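Histidine triad (HIT) protein (Clostridium difficile, PDB 4EGU) binds guanosine monophosphate and a zinc ion and, as a member of the histidine triad family, probably hydrolyses nucleotide phosphate derivatives through a nucleotidyl-histidine intermediate. Local coordinates at the interface of chains A and B. Coordinates in Å, arbitrary orientation; residue numbers count along the deposited sequence, not the author numbering. Chains: chain A/B, histidine triad (HIT) protein.

The interface of chains A and B. Residues chain A 87-89, 94-95, 115; chain B 84-85, 87.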
ATOM      1  N   ILE A  87      -2.363  -1.855  -3.122  1.00  7.01           N
ATOM      2  CA  ILE A  87      -3.102  -0.600  -3.141  1.00  7.30           C
ATOM      3  C   ILE A  87      -4.016  -0.505  -1.915  1.00  7.16           C
ATOM      4  O   ILE A  87      -4.767  -1.435  -1.602  1.00  7.99           O
ATOM      5  CB  ILE A  87      -3.953  -0.448  -4.415  1.00  8.16           C
ATOM      6  CG1 ILE A  87      -3.122  -0.684  -5.681  1.00  8.84           C
ATOM      7  CG2 ILE A  87      -4.591   0.952  -4.429  1.00 10.07           C
ATOM      8  CD1 ILE A  87      -3.328  -2.055  -6.262  1.00 10.98           C
ATOM      9  N   ASN A  88      -3.977   0.658  -1.262  1.00  7.11           N
ATOM     10  CA  ASN A  88      -4.998   1.042  -0.296  1.00  7.18           C
ATOM     11  C   ASN A  88      -5.676   2.318  -0.785  1.00  7.42           C
ATOM     12  O   ASN A  88      -5.001   3.291  -1.129  1.00  8.06           O
ATOM     13  CB  ASN A  88      -4.423   1.283   1.108  1.00  8.26           C
ATOM     14  CG  ASN A  88      -5.512   1.674   2.088  1.00  8.46           C
ATOM     15  OD1 ASN A  88      -5.740   2.856   2.344  1.00 10.99           O
ATOM     16  ND2 ASN A  88      -6.206   0.697   2.613  1.00  9.56           N
ATOM     17  N   ASN A  89      -6.994   2.295  -0.790  1.00  8.14           N
ATOM     18  CA  ASN A  89      -7.819   3.441  -1.132  1.00  8.81           C
ATOM     19  C   ASN A  89      -8.441   3.995   0.147  1.00  9.30           C
ATOM     20  O   ASN A  89      -9.154   3.287   0.851  1.00 10.26           O
ATOM     21  CB  ASN A  89      -8.937   2.988  -2.074  1.00  9.37           C
ATOM     22  CG  ASN A  89      -8.430   2.482  -3.400  1.00 10.30           C
ATOM     23  OD1 ASN A  89      -7.393   2.909  -3.901  1.00 11.59           O
ATOM     24  ND2 ASN A  89      -9.154   1.543  -3.977  1.00 12.91           N
ATOM     25  N   GLY A  94      -9.761   8.882  -2.710  1.00 12.88           N
ATOM     26  CA  GLY A  94      -8.909   7.737  -2.917  1.00 13.77           C
ATOM     27  C   GLY A  94      -9.631   6.638  -3.663  1.00 12.50           C
ATOM     28  O   GLY A  94      -9.016   5.642  -4.027  1.00 14.76           O
ATOM     29  N   GLY A  95     -10.946   6.769  -3.847  1.00 11.46           N
ATOM     30  CA  GLY A  95     -11.733   5.740  -4.494  1.00 12.45           C
ATOM     31  C   GLY A  95     -12.189   4.628  -3.574  1.00 11.45           C
ATOM     32  O   GLY A  95     -12.609   3.591  -4.041  1.00 13.32           O
ATOM     33  N   GLU A 115      -2.950   5.152 -12.879  1.00 12.45           N
ATOM     34  CA  GLU A 115      -3.059   6.560 -12.503  1.00 13.77           C
ATOM     35  C   GLU A 115      -2.349   7.466 -13.497  1.00 13.58           C
ATOM     36  O   GLU A 115      -2.606   8.660 -13.526  1.00 16.31           O
ATOM     37  CB  GLU A 115      -2.564   6.788 -11.076  1.00 14.53           C
ATOM     38  CG  GLU A 115      -3.465   6.179 -10.016  1.00 14.74           C
ATOM     39  CD  GLU A 115      -3.283   4.693  -9.806  1.00 12.92           C
ATOM     40  OE1 GLU A 115      -4.104   4.180  -9.038  1.00 14.18           O
ATOM     41  OE2 GLU A 115      -2.353   4.058 -10.358  1.00 14.29           O
TER
ATOM     42  N   PHE B  84      -7.200   9.770  -0.290  1.00  9.21           N
ATOM     43  CA  PHE B  84      -5.925   9.542  -0.935  1.00  8.61           C
ATOM     44  C   PHE B  84      -5.758   8.059  -1.225  1.00  8.25           C
ATOM     45  O   PHE B  84      -6.495   7.237  -0.692  1.00  9.31           O
ATOM     46  CB  PHE B  84      -4.764  10.094  -0.095  1.00  8.67           C
ATOM     47  CG  PHE B  84      -4.652   9.501   1.284  1.00  8.79           C
ATOM     48  CD1 PHE B  84      -5.338  10.064   2.371  1.00  9.46           C
ATOM     49  CD2 PHE B  84      -3.845   8.397   1.527  1.00  9.25           C
ATOM     50  CE1 PHE B  84      -5.208   9.533   3.630  1.00 10.24           C
ATOM     51  CE2 PHE B  84      -3.712   7.878   2.795  1.00  9.81           C
ATOM     52  CZ  PHE B  84      -4.399   8.427   3.846  1.00 10.09           C
ATOM     53  N   ARG B  85      -4.776   7.754  -2.063  1.00  7.91           N
ATOM     54  CA  ARG B  85      -4.442   6.374  -2.429  1.00  7.84           C
ATOM     55  C   ARG B  85      -2.986   6.109  -2.098  1.00  7.30           C
ATOM     56  O   ARG B  85      -2.129   6.965  -2.302  1.00  8.72           O
ATOM     57  CB  ARG B  85      -4.740   6.168  -3.916  1.00  8.08           C
ATOM     58  CG  ARG B  85      -4.464   4.755  -4.431  1.00  8.35           C
ATOM     59  CD  ARG B  85      -4.968   4.548  -5.844  1.00  9.15           C
ATOM     60  NE  ARG B  85      -6.423   4.629  -5.865  1.00  9.84           N
ATOM     61  CZ  ARG B  85      -7.170   4.846  -6.938  1.00 10.73           C
ATOM     62  NH1 ARG B  85      -6.611   5.018  -8.129  1.00 10.96           N
ATOM     63  NH2 ARG B  85      -8.500   4.881  -6.794  1.00 12.90           N
ATOM     64  N   ILE B  87       0.112   3.306  -2.838  1.00  7.03           N
ATOM     65  CA  ILE B  87       0.519   2.260  -3.781  1.00  6.82           C
ATOM     66  C   ILE B  87       1.946   1.826  -3.532  1.00  6.94           C
ATOM     67  O   ILE B  87       2.848   2.657  -3.399  1.00  7.76           O
ATOM     68  CB  ILE B  87       0.400   2.741  -5.257  1.00  7.72           C
ATOM     69  CG1 ILE B  87      -1.040   3.137  -5.575  1.00  8.89           C
ATOM     70  CG2 ILE B  87       0.913   1.674  -6.208  1.00  9.53           C
ATOM     71  CD1 ILE B  87      -1.204   3.816  -6.915  1.00 11.42           C
TER
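Strand 84-90 of chain A pairs antiparallel with strand 84-90 of chain B, flanked by the chain A loop at A:Gly94 and A:Gly95, and the chain A 3-10 helix 114-116 reaches across to the chain B strand. This two-fold arrangement, typical of dimeric HIT proteins, joins the two subunits through a shared sheet. B:Arg85 reaches across to chain A, between A:Asn89, the loop and A:Glu115. Its CG, anti to the backbone N (chi1 -179°), carries the chain across to chain A, and a bend at chi3 (-66°) turns NE and NH2 to A:Asn89 and the loop and NH1 to A:Glu115. NE donates to the amide oxygen OD1 of A:Asn89 at 2.8 Å, approaching from above the carbonyl plane, with the amide and guanidinium planes 54° apart. A:Asn89 also belongs to the GMP site, so the partner subunit probably helps to position a nucleotide-binding side chain. NH2 donates to the backbone O of A:Gly94 at 2.9 Å, which probably helps to hold the loop. Alongside the aliphatic part of B:Arg85, CG2 of A:Ile87 packs at 3.8 Å from CG, while CD1 of B:Ile87 lies over the face of the A:Glu115 carboxylate, 3.7 Å from its carbon CD. A:Glu115 arrives from the direction opposite to B:Arg85, its carboxylate carbon at the guanidinium edge, and in the resulting salt bridge the anti lone pair of A:Glu115 OE1 receives NH1 of B:Arg85 at 2.8 Å.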